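Local coordinates for mutual gliding-motility protein MglA (Myxococcus xanthus DK 1622, PDB 6H17) that binds and hydrolyses GTP as an intracellular switch that sets the direction and speed of gliding and coordinates social with adventurous motility, at residues A[152-155]-A[156-160]; A[107-110]-A[111-114]; A[50-53]-A[54-57]; A[25-28]-A[29-32]; A[122-126]-A[127-131]. One frame throughout, in Å; residues are numbered along the deposited sequence.

Contact 1: A[152-155]-A[156-160]; sequences EEMR and KALNH
M154 and L158 pack on the inner side of helix 151-158, the helical link of the beta-alpha-beta unit whose strands are 136-141 and 165-167, while E152 and K156 pair on its solvent side. On the packed side the two side chains run alongside each other in the same direction, and M154 CE meets L158 CD1 at 3.9 Å. M154 reaches this place through bends at chi2 (-68°) and chi3 (-75°), which fold its methyl toward the next turn. Both residues are buried: they touch A103 of strand 98-104, and helix 110-125 closes over them through M110 and M114. The backbone keeps its i to i+4 bonds, with L158 N bonded to M154 O at 2.9 Å and A157 N to E153 O at 2.9 Å. The last turn ends when N159 N donates to R155 O at 2.9 Å, N159 being the first residue to leave helical angles. Beyond this, R155 is turned to E165, with which it forms a salt bridge, and N159 ND2 bonds to I163 O, so both polar ends tie the helix to the following loop and strand 165-167. The exposed side is looser. There K156 is extended from CG onward and lies beside E152, itself extended, in an i to i+4 salt bridge. K156 NZ stands 3.1 Å from E152 OE1 and approaches from above the carboxylate plane, 53° out of it.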
# COMPACT_ATOMS: atom_id res chain seq x y z
N GLU A 152 2.95 -20.90 -0.04
CA GLU A 152 3.89 -21.27 1.01
C GLU A 152 5.28 -20.75 0.68
O GLU A 152 5.99 -20.28 1.57
CB GLU A 152 3.91 -22.78 1.18
CG GLU A 152 4.77 -23.25 2.34
CD GLU A 152 4.80 -24.76 2.48
OE1 GLU A 152 5.39 -25.25 3.46
OE2 GLU A 152 4.23 -25.46 1.61
N GLU A 153 5.69 -20.84 -0.58
CA GLU A 153 7.00 -20.34 -0.96
C GLU A 153 7.06 -18.81 -0.91
O GLU A 153 8.11 -18.24 -0.57
CB GLU A 153 7.38 -20.85 -2.35
CG GLU A 153 7.67 -22.31 -2.41
CD GLU A 153 7.47 -22.88 -3.83
OE1 GLU A 153 7.53 -24.11 -3.96
OE2 GLU A 153 7.24 -22.10 -4.78
N MET A 154 5.97 -18.13 -1.26
CA MET A 154 5.93 -16.68 -1.12
C MET A 154 6.11 -16.27 0.34
O MET A 154 6.87 -15.34 0.64
CB MET A 154 4.59 -16.14 -1.62
CG MET A 154 4.38 -16.24 -3.12
SD MET A 154 5.44 -15.19 -4.17
CE MET A 154 4.71 -13.60 -3.93
N ARG A 155 5.44 -16.98 1.25
CA ARG A 155 5.54 -16.67 2.67
C ARG A 155 6.95 -16.90 3.17
O ARG A 155 7.52 -16.07 3.89
CB ARG A 155 4.55 -17.56 3.43
CG ARG A 155 4.59 -17.36 4.94
CD ARG A 155 3.64 -18.34 5.65
NE ARG A 155 2.32 -18.36 5.02
CZ ARG A 155 1.76 -19.42 4.44
NH1 ARG A 155 2.38 -20.60 4.42
NH2 ARG A 155 0.56 -19.31 3.90
N LYS A 156 7.55 -18.02 2.78
CA LYS A 156 8.91 -18.29 3.24
C LYS A 156 9.90 -17.29 2.67
O LYS A 156 10.89 -16.96 3.33
CB LYS A 156 9.30 -19.73 2.88
CG LYS A 156 8.54 -20.77 3.69
CD LYS A 156 8.89 -22.18 3.25
CE LYS A 156 8.16 -23.21 4.10
NZ LYS A 156 8.38 -24.59 3.58
N ALA A 157 9.67 -16.80 1.45
CA ALA A 157 10.61 -15.87 0.85
C ALA A 157 10.43 -14.44 1.35
O ALA A 157 11.41 -13.70 1.45
CB ALA A 157 10.43 -15.87 -0.67
N LEU A 158 9.19 -14.01 1.64
CA LEU A 158 8.89 -12.60 1.81
C LEU A 158 8.21 -12.24 3.12
O LEU A 158 8.03 -11.04 3.37
CB LEU A 158 7.99 -12.10 0.66
CG LEU A 158 8.57 -12.23 -0.74
CD1 LEU A 158 7.48 -11.97 -1.78
CD2 LEU A 158 9.75 -11.31 -0.97
N ASN A 159 7.81 -13.20 3.94
CA ASN A 159 7.04 -12.90 5.15
C ASN A 159 7.61 -13.65 6.34
O ASN A 159 6.97 -14.49 6.95
CB ASN A 159 5.56 -13.23 4.98
CG ASN A 159 4.71 -12.67 6.10
OD1 ASN A 159 5.18 -11.91 6.94
ND2 ASN A 159 3.44 -13.04 6.11
N HIS A 160 8.85 -13.30 6.70
CA HIS A 160 9.55 -14.02 7.75
C HIS A 160 8.94 -13.75 9.13
O HIS A 160 9.07 -14.59 10.03
CB HIS A 160 11.02 -13.62 7.74
CG HIS A 160 11.74 -13.98 6.48
ND1 HIS A 160 13.00 -13.51 6.17
CD2 HIS A 160 11.37 -14.78 5.44
CE1 HIS A 160 13.37 -13.99 5.00
NE2 HIS A 160 12.40 -14.77 4.54

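Contact 2: A[107-110]-A[111-114]; sequences IERM and EANM. With SO4 (sulfate ion), chain D.
From R109 onward the backbone passes from a short 3-10 turn into helix 110-125: N113 N bonds to R109 O at 2.9 Å, and M114 N to M110 O at 3.0 Å. The side chain of R109, bent at chi2 and chi3, folds forward over the first turn of the helix. Its guanidinium lies flat on A112, whose CB sits over the centre of one face and 3.6 Å from R109 CZ. The edge of the same group is turned to a sulfate ion, probably from the crystallisation liquor. R109 NH1 gives a nearly straight bond to sulfate O3 (3.0 Å, 167°), and R109 NH2 reaches sulfate O1 at 2.9 Å; NH2 also bonds to G21 O of the nucleotide-binding loop. R109 holds the N-cap position of the helix, and two waters serve amides of the first turn: one accepts from A112 N and donates to E108 O, the other accepts from E111 N at 2.9 Å. Across the helix, M110 takes its CG away from its own N (chi1 -180°) and crosses M114 at a slant, with M110 CG 4.1 Å from M114 CE in one of the two conformers of M114. Both methionines face helix 151-158. N113 comes over M110 at about a right angle, its ND2 4.1 Å from M110 SD, and that amide nitrogen is held by D104 O of strand 98-104.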
# COMPACT_ATOMS: atom_id res chain seq x y z
N ILE A 107 7.28 -16.24 -10.81
CA ILE A 107 8.58 -16.72 -10.34
C ILE A 107 9.71 -15.85 -10.87
O ILE A 107 10.68 -15.58 -10.14
CB ILE A 107 8.72 -18.22 -10.66
CG1 ILE A 107 9.90 -18.83 -9.89
CG2 ILE A 107 8.85 -18.46 -12.18
CD1 ILE A 107 9.82 -20.34 -9.81
N GLU A 108 9.57 -15.35 -12.09
CA GLU A 108 10.60 -14.50 -12.69
C GLU A 108 10.80 -13.19 -11.93
O GLU A 108 11.87 -12.57 -12.05
CB GLU A 108 10.22 -14.19 -14.14
CG GLU A 108 10.19 -15.41 -15.06
CD GLU A 108 8.82 -16.10 -15.13
OE1 GLU A 108 7.94 -15.84 -14.28
OE2 GLU A 108 8.63 -16.91 -16.06
N ARG A 109 9.81 -12.77 -11.15
CA ARG A 109 9.84 -11.50 -10.46
C ARG A 109 10.20 -11.63 -8.99
O ARG A 109 10.13 -10.64 -8.26
CB ARG A 109 8.50 -10.78 -10.62
CG ARG A 109 8.20 -10.41 -12.07
CD ARG A 109 9.18 -9.39 -12.61
NE ARG A 109 8.92 -8.05 -12.09
CZ ARG A 109 9.76 -7.03 -12.16
NH1 ARG A 109 10.98 -7.16 -12.68
NH2 ARG A 109 9.41 -5.85 -11.69
N MET A 110 10.61 -12.81 -8.53
CA MET A 110 10.94 -12.95 -7.12
C MET A 110 12.11 -12.07 -6.73
O MET A 110 12.10 -11.48 -5.65
CB MET A 110 11.21 -14.42 -6.75
CG MET A 110 11.56 -14.60 -5.26
SD MET A 110 10.29 -13.95 -4.12
CE MET A 110 9.10 -15.29 -4.11
N GLU A 111 13.16 -11.99 -7.55
CA GLU A 111 14.28 -11.13 -7.19
C GLU A 111 13.81 -9.69 -7.06
O GLU A 111 14.24 -8.97 -6.16
CB GLU A 111 15.42 -11.23 -8.20
CG GLU A 111 16.34 -12.42 -7.97
CD GLU A 111 17.75 -12.18 -8.49
OE1 GLU A 111 18.08 -11.02 -8.82
OE2 GLU A 111 18.53 -13.15 -8.59
N ALA A 112 12.95 -9.24 -7.99
CA ALA A 112 12.45 -7.89 -7.94
C ALA A 112 11.61 -7.66 -6.69
O ALA A 112 11.69 -6.60 -6.07
CB ALA A 112 11.66 -7.57 -9.21
N ASN A 113 10.81 -8.66 -6.29
CA ASN A 113 10.08 -8.57 -5.03
C ASN A 113 11.03 -8.36 -3.87
O ASN A 113 10.82 -7.49 -3.03
CB ASN A 113 9.30 -9.85 -4.75
CG ASN A 113 8.08 -10.04 -5.62
OD1 ASN A 113 7.43 -9.07 -6.02
ND2 ASN A 113 7.72 -11.29 -5.87
N MET A 114 12.11 -9.15 -3.81
CA MET A 114 13.02 -9.05 -2.68
C MET A 114 13.76 -7.72 -2.68
O MET A 114 13.96 -7.13 -1.62
CB MET A 114 14.01 -10.20 -2.73
CG MET A 114 13.37 -11.52 -2.46
SD MET A 114 14.54 -12.85 -2.75
CE MET A 114 13.70 -14.15 -1.85
S SO4 D . 11.94 -3.24 -12.79
O1 SO4 D . 10.54 -3.24 -12.36
O2 SO4 D . 12.75 -2.53 -11.80
O3 SO4 D . 12.46 -4.60 -12.91
O4 SO4 D . 12.02 -2.53 -14.07
O HOH W 1 12.99 -10.41 -10.66
O HOH W 2 13.42 -13.73 -9.89

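Contact 3: A[50-53]-A[54-57]; sequences ETDR and TLFF
D52 and L55 close a type I beta turn in which L55 N bonds to D52 O at 3.1 Å. The bond is fairly straight at the hydrogen (164°), but the donor stands above the carbonyl plane, 54° out of it. The side chain of D52 follows the turn from the first residue to the last. Its CB lies 4.1 Å from L55 CB. With CG placed opposite the backbone N (chi1 -171°), the carboxylate swings over the turn, and D52 CG comes within 3.6 Å of L55 CB. At the tip the two oxygens part company: D52 OD2 rests against the aliphatic side of L55, near CB and CD2, whereas D52 OD1 accepts a hydrogen bond from a water at 2.8 Å. The same water is hydrogen-bonded to T54 OG1 at 2.7 Å. It thus joins two oxygens that stand 3.8 Å apart, D52 OD1 and T54 OG1, across the corner of the turn. A second water donates to D52 O at 2.6 Å. On another side of the turn, F56 CE1 approaches R53 O obliquely, and the T54 carbonyl carbon lies over one face of the F56 ring, toward its rim. R53 turns its guanidinium edge to E50 in a salt bridge. The turn sits at the surface, where the hairpin of strands 45-49 and 52-62 begins its return: R53 O is held by S48 OG, F56 packs on S46 and S48 of strand 45-49, and L55 reaches S88 of helix 86-93 as well as P80.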
# COMPACT_ATOMS: atom_id res chain seq x y z
N GLU A 50 6.03 17.98 -14.31
CA GLU A 50 6.50 18.46 -15.60
C GLU A 50 7.88 17.91 -15.93
O GLU A 50 8.22 17.76 -17.11
CB GLU A 50 6.51 19.98 -15.60
CG GLU A 50 5.12 20.59 -15.53
CD GLU A 50 4.31 20.31 -16.77
OE1 GLU A 50 4.93 20.12 -17.84
OE2 GLU A 50 3.07 20.29 -16.70
N THR A 51 8.69 17.60 -14.92
CA THR A 51 10.04 17.08 -15.16
C THR A 51 10.00 15.66 -15.73
O THR A 51 10.91 15.28 -16.47
CB THR A 51 10.82 17.08 -13.84
OG1 THR A 51 11.08 18.43 -13.45
CG2 THR A 51 12.14 16.33 -13.99
N ASP A 52 9.00 14.86 -15.37
CA ASP A 52 8.86 13.51 -15.93
C ASP A 52 7.37 13.20 -15.97
O ASP A 52 6.81 12.60 -15.04
CB ASP A 52 9.64 12.48 -15.13
CG ASP A 52 9.69 11.12 -15.81
OD1 ASP A 52 8.95 10.90 -16.79
OD2 ASP A 52 10.49 10.27 -15.36
N ARG A 53 6.72 13.63 -17.05
CA ARG A 53 5.28 13.70 -17.08
C ARG A 53 4.61 12.34 -17.11
O ARG A 53 3.41 12.25 -16.83
CB ARG A 53 4.79 14.42 -18.33
CG ARG A 53 5.32 15.79 -18.55
CD ARG A 53 5.09 16.11 -20.01
NE ARG A 53 3.66 16.05 -20.29
CZ ARG A 53 2.81 17.02 -19.96
NH1 ARG A 53 3.26 18.11 -19.36
NH2 ARG A 53 1.52 16.89 -20.23
N THR A 54 5.33 11.30 -17.51
CA THR A 54 4.76 9.96 -17.59
C THR A 54 5.19 9.08 -16.44
O THR A 54 4.93 7.87 -16.46
CB THR A 54 5.07 9.31 -18.94
OG1 THR A 54 6.48 9.27 -19.15
CG2 THR A 54 4.40 10.09 -20.07
N LEU A 55 5.79 9.66 -15.40
CA LEU A 55 6.16 8.89 -14.21
C LEU A 55 4.99 9.03 -13.26
O LEU A 55 4.91 9.97 -12.46
CB LEU A 55 7.46 9.41 -13.60
CG LEU A 55 7.94 8.68 -12.35
CD1 LEU A 55 8.23 7.23 -12.66
CD2 LEU A 55 9.18 9.39 -11.80
N PHE A 56 4.05 8.09 -13.33
CA PHE A 56 2.77 8.24 -12.67
C PHE A 56 2.71 7.47 -11.36
O PHE A 56 3.18 6.33 -11.26
CB PHE A 56 1.62 7.70 -13.53
CG PHE A 56 1.40 8.45 -14.79
CD1 PHE A 56 0.84 9.73 -14.78
CD2 PHE A 56 1.72 7.89 -16.02
CE1 PHE A 56 0.62 10.42 -15.96
CE2 PHE A 56 1.50 8.58 -17.20
CZ PHE A 56 0.96 9.85 -17.17
N PHE A 57 2.08 8.08 -10.37
CA PHE A 57 1.60 7.34 -9.21
C PHE A 57 0.20 7.84 -8.88
O PHE A 57 -0.29 8.82 -9.45
CB PHE A 57 2.55 7.46 -8.02
CG PHE A 57 2.69 8.85 -7.49
CD1 PHE A 57 1.92 9.27 -6.44
CD2 PHE A 57 3.59 9.73 -8.06
CE1 PHE A 57 2.06 10.54 -5.94
CE2 PHE A 57 3.74 11.00 -7.57
CZ PHE A 57 2.98 11.41 -6.51
O HOH W 3 6.93 12.79 -12.44
O HOH W 4 8.33 8.24 -17.51

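Contact 4: A[25-28]-A[29-32]; sequences KTTN and LQYI. With MG (magnesium ion), chain B; GSP (5'-guanosine-diphosphate-monothiophosphate), chain C.
The carboxamide of Q30 is the flat group that meets the preceding turn: in one of its two conformers, Q30 NE2 lies 3.5 Å from T26 CG2 and OE1 passes beside T27 CA, while the Y31 ring leads away. The T26 and Q30 side chains cross at an angle; Q30 N bonds to T26 O at 2.9 Å. On T26 the two branches divide the work. OG1, opposite the carbonyl carbon (chi1 -65°), binds the magnesium ion at 2.1 Å and is hydrogen-bonded to D58; CG2 turns to Q30. Two oxygens of the bound GTPgammaS (GSP), O2B and O2G, and three waters complete the six ligands of the metal. Here the P-loop (Walker A) runs into helix 25-35, and the first amides of that helix point at the phosphates: K25 N bonds to GSP O1B, T26 N to GSP O2B and T27 N to GSP O1A. T27 OG1 donates to GSP O1A at 2.7 Å. K25 bends at chi3 and chi4, and its NZ spans the beta and gamma phosphates, 2.8 Å from GSP O1B and 2.7 Å from GSP O3G, with G19 O as a further acceptor. A methionine in its place would probably leave GSP O3G and G19 O without the NZ donor and GSP O1B with only the backbone share of this residue's grip. N28 is buried, its ND2 bonded to G24 O and Q139 OE1.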
# COMPACT_ATOMS: atom_id res chain seq x y z
N LYS A 25 0.13 -2.42 -8.04
CA LYS A 25 -0.26 -1.37 -7.09
C LYS A 25 -1.39 -0.50 -7.63
O LYS A 25 -2.43 -0.33 -6.98
CB LYS A 25 0.96 -0.50 -6.77
CG LYS A 25 2.12 -1.28 -6.14
CD LYS A 25 3.39 -0.45 -5.94
CE LYS A 25 4.02 0.04 -7.22
NZ LYS A 25 4.63 -1.01 -8.07
N THR A 26 -1.19 0.07 -8.82
CA THR A 26 -2.22 0.89 -9.44
C THR A 26 -3.51 0.10 -9.61
O THR A 26 -4.60 0.63 -9.35
CB THR A 26 -1.71 1.41 -10.78
OG1 THR A 26 -0.60 2.30 -10.53
CG2 THR A 26 -2.80 2.17 -11.56
N THR A 27 -3.41 -1.17 -10.01
CA THR A 27 -4.60 -1.99 -10.23
C THR A 27 -5.39 -2.16 -8.94
O THR A 27 -6.63 -2.14 -8.96
CB THR A 27 -4.17 -3.36 -10.76
OG1 THR A 27 -3.48 -3.20 -12.01
CG2 THR A 27 -5.37 -4.26 -11.03
N ASN A 28 -4.70 -2.32 -7.80
CA ASN A 28 -5.40 -2.38 -6.52
C ASN A 28 -6.27 -1.14 -6.33
O ASN A 28 -7.45 -1.24 -5.98
CB ASN A 28 -4.41 -2.49 -5.36
CG ASN A 28 -4.13 -3.92 -4.92
OD1 ASN A 28 -4.77 -4.42 -3.99
ND2 ASN A 28 -3.15 -4.56 -5.52
N LEU A 29 -5.68 0.05 -6.49
CA LEU A 29 -6.46 1.28 -6.27
C LEU A 29 -7.58 1.44 -7.29
O LEU A 29 -8.65 1.97 -6.95
CB LEU A 29 -5.55 2.51 -6.26
CG LEU A 29 -4.99 2.88 -4.88
CD1 LEU A 29 -4.10 1.82 -4.30
CD2 LEU A 29 -4.28 4.23 -4.93
N GLN A 30 -7.37 1.01 -8.53
CA GLN A 30 -8.43 1.09 -9.53
C GLN A 30 -9.62 0.23 -9.13
O GLN A 30 -10.78 0.65 -9.26
CB GLN A 30 -7.89 0.67 -10.91
CG GLN A 30 -6.93 1.69 -11.48
CD GLN A 30 -6.14 1.26 -12.72
OE1 GLN A 30 -5.84 0.08 -12.95
NE2 GLN A 30 -5.75 2.26 -13.51
N TYR A 31 -9.37 -0.99 -8.64
CA TYR A 31 -10.46 -1.85 -8.20
C TYR A 31 -11.17 -1.25 -7.00
O TYR A 31 -12.40 -1.20 -6.94
CB TYR A 31 -9.94 -3.26 -7.86
CG TYR A 31 -11.08 -4.21 -7.58
CD1 TYR A 31 -11.70 -4.87 -8.62
CD2 TYR A 31 -11.59 -4.36 -6.29
CE1 TYR A 31 -12.79 -5.68 -8.39
CE2 TYR A 31 -12.67 -5.20 -6.06
CZ TYR A 31 -13.27 -5.83 -7.11
OH TYR A 31 -14.36 -6.65 -6.91
N ILE A 32 -10.39 -0.77 -6.02
CA ILE A 32 -10.98 -0.12 -4.84
C ILE A 32 -11.88 1.04 -5.27
O ILE A 32 -13.03 1.17 -4.82
CB ILE A 32 -9.88 0.35 -3.87
CG1 ILE A 32 -9.15 -0.86 -3.29
CG2 ILE A 32 -10.48 1.18 -2.75
CD1 ILE A 32 -7.81 -0.51 -2.64
MG MG B . 1.42 2.12 -11.13
PG GSP C . 4.36 0.65 -11.56
O3B GSP C . 3.37 -0.68 -11.63
S1G GSP C . 5.52 0.49 -13.03
O2G GSP C . 3.41 1.87 -11.59
O3G GSP C . 5.06 0.57 -10.20
PB GSP C . 2.07 -1.08 -10.81
O1B GSP C . 2.45 -1.87 -9.61
O2B GSP C . 1.22 0.10 -10.56
PA GSP C . -0.08 -2.04 -12.48
O1A GSP C . -1.09 -2.08 -11.43
O2A GSP C . -0.16 -0.95 -13.46
O3A GSP C . 1.37 -2.09 -11.85
O5' GSP C . -0.12 -3.47 -13.19
C5' GSP C . 0.79 -3.78 -14.22
C4' GSP C . 0.20 -4.83 -15.15
O4' GSP C . -0.04 -6.04 -14.42
C3' GSP C . -1.12 -4.40 -15.73
O3' GSP C . -1.22 -4.83 -17.07
C2' GSP C . -2.18 -5.12 -14.89
O2' GSP C . -3.39 -5.37 -15.53
C1' GSP C . -1.41 -6.40 -14.55
N9 GSP C . -1.86 -7.07 -13.34
C8 GSP C . -1.99 -6.49 -12.12
N7 GSP C . -2.43 -7.41 -11.23
C5 GSP C . -2.57 -8.59 -11.91
C6 GSP C . -2.99 -9.86 -11.52
O6 GSP C . -3.34 -10.18 -10.36
N1 GSP C . -3.02 -10.80 -12.50
C2 GSP C . -2.64 -10.55 -13.79
N2 GSP C . -2.68 -11.53 -14.68
N3 GSP C . -2.23 -9.32 -14.19
C4 GSP C . -2.21 -8.38 -13.23
O HOH W 5 2.06 2.68 -9.18
O HOH W 6 1.37 4.08 -11.69
O HOH W 7 0.76 1.61 -13.03

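Contact 5: A[122-126]-A[127-131]; sequences INLAE and QGYDL
L124 meets three residues of the segment that follows its helix. Its CD1 lies 3.7 Å from L131 CD1, the two side chains crossing at a slant. Its CB meets Y129 CB at 3.9 Å, those chains standing at about a right angle, and CD2 lies beside Q127 NE2. L124 O accepts from Y129 N at 2.7 Å and from Q127 N at 3.2 Å, the two donors coming from opposite faces of the carbonyl plane. With G128 N bonded to A125 O at 3.1 Å, this is a Schellman motif ending helix 110-125. G128 is its C' residue, at positive phi (88°), where a CB would collide with the carbonyl oxygen of Q127. Cutting this leucine back to an alanine would probably open a gap beside L131 CD1 and strip Y129 CB and Q127 NE2 of their CD2 neighbour. Q127 carries its CG between the backbone N and the carbonyl carbon (chi1 65°), a turn that sets its amide over the Y129 ring; NE2 sits above the ring centre, 3.4 Å from its plane. In the second shell, Q127 NE2 is fixed by L93 O at the end of helix 86-93, and V96 touches L124, Q127 and Y129. Nearby, E126 pairs with K90 in a salt bridge, and N123 ND2 bonds to Y18 OH and D86 OD1.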
# COMPACT_ATOMS: atom_id res chain seq x y z
N ILE A 122 14.76 -0.04 3.86
CA ILE A 122 15.80 0.98 3.89
C ILE A 122 15.20 2.37 3.84
O ILE A 122 15.61 3.27 4.57
CB ILE A 122 16.79 0.74 2.73
CG1 ILE A 122 17.60 -0.54 2.94
CG2 ILE A 122 17.67 1.98 2.53
CD1 ILE A 122 18.58 -0.48 4.10
N ASN A 123 14.21 2.58 2.97
CA ASN A 123 13.63 3.91 2.84
C ASN A 123 12.90 4.31 4.11
O ASN A 123 12.93 5.48 4.51
CB ASN A 123 12.73 3.99 1.61
CG ASN A 123 13.53 4.17 0.34
OD1 ASN A 123 14.72 4.51 0.37
ND2 ASN A 123 12.91 3.93 -0.78
N LEU A 124 12.20 3.36 4.74
CA LEU A 124 11.59 3.66 6.04
C LEU A 124 12.66 4.05 7.05
O LEU A 124 12.50 5.03 7.78
CB LEU A 124 10.74 2.50 6.52
CG LEU A 124 9.44 2.30 5.74
CD1 LEU A 124 8.79 1.00 6.12
CD2 LEU A 124 8.47 3.45 5.98
N ALA A 125 13.78 3.32 7.10
CA ALA A 125 14.85 3.67 8.03
C ALA A 125 15.43 5.05 7.71
O ALA A 125 15.80 5.80 8.63
CB ALA A 125 15.96 2.61 7.98
N GLU A 126 15.55 5.40 6.44
CA GLU A 126 16.10 6.69 6.05
C GLU A 126 15.19 7.88 6.30
O GLU A 126 15.61 9.02 6.03
CB GLU A 126 16.51 6.68 4.59
CG GLU A 126 17.67 5.76 4.39
CD GLU A 126 18.07 5.55 2.96
OE1 GLU A 126 19.14 4.97 2.73
OE2 GLU A 126 17.29 5.94 2.05
N GLN A 127 13.95 7.66 6.77
CA GLN A 127 13.12 8.75 7.25
C GLN A 127 12.77 8.55 8.72
O GLN A 127 11.88 9.23 9.24
CB GLN A 127 11.88 8.93 6.37
CG GLN A 127 10.93 7.78 6.41
CD GLN A 127 9.65 8.03 5.61
OE1 GLN A 127 9.68 8.60 4.52
NE2 GLN A 127 8.53 7.61 6.16
N GLY A 128 13.49 7.67 9.41
CA GLY A 128 13.33 7.48 10.83
C GLY A 128 12.27 6.49 11.25
O GLY A 128 11.94 6.42 12.44
N TYR A 129 11.72 5.72 10.31
CA TYR A 129 10.70 4.74 10.61
C TYR A 129 11.34 3.35 10.66
O TYR A 129 12.52 3.18 10.33
CB TYR A 129 9.61 4.79 9.52
CG TYR A 129 8.74 6.05 9.50
CD1 TYR A 129 9.29 7.32 9.71
CD2 TYR A 129 7.39 5.97 9.22
CE1 TYR A 129 8.49 8.46 9.67
CE2 TYR A 129 6.59 7.10 9.19
CZ TYR A 129 7.13 8.34 9.41
OH TYR A 129 6.33 9.46 9.37
N ASP A 130 10.54 2.36 11.04
CA ASP A 130 10.96 0.96 11.15
C ASP A 130 9.86 0.07 10.60
O ASP A 130 8.75 0.06 11.14
CB ASP A 130 11.26 0.61 12.62
CG ASP A 130 11.73 -0.83 12.82
OD1 ASP A 130 11.78 -1.61 11.86
OD2 ASP A 130 12.07 -1.18 13.97
N LEU A 131 10.15 -0.69 9.53
CA LEU A 131 9.15 -1.58 8.94
C LEU A 131 8.61 -2.59 9.94
O LEU A 131 7.46 -3.03 9.82
CB LEU A 131 9.75 -2.32 7.73
CG LEU A 131 8.83 -3.26 6.97
CD1 LEU A 131 7.58 -2.51 6.51
CD2 LEU A 131 9.55 -3.87 5.79

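Overall arrangement
Contact 4 is buried, its centre about 10 Å from the centre of the chain, and its chemistry is ionic and polar: phosphates and a metal met by a lysine, a threonine and helix-start amides. Contacts 2 and 3 lie at the surface, and in both, ordered waters bridge parts of a turn. Contacts 1 and 5 are partly buried, each with an apolar side and polar ends turned to other elements. Contacts 2 and 5 hold the two ends of helix 110-125, their centres about 22 Å apart: waters at its start, a Schellman motif at its end. Contacts 1 and 2 touch through M154, A157 and L158 against M110 and M114. Contact 3 approaches contact 4 to about 6 Å between nearest atoms.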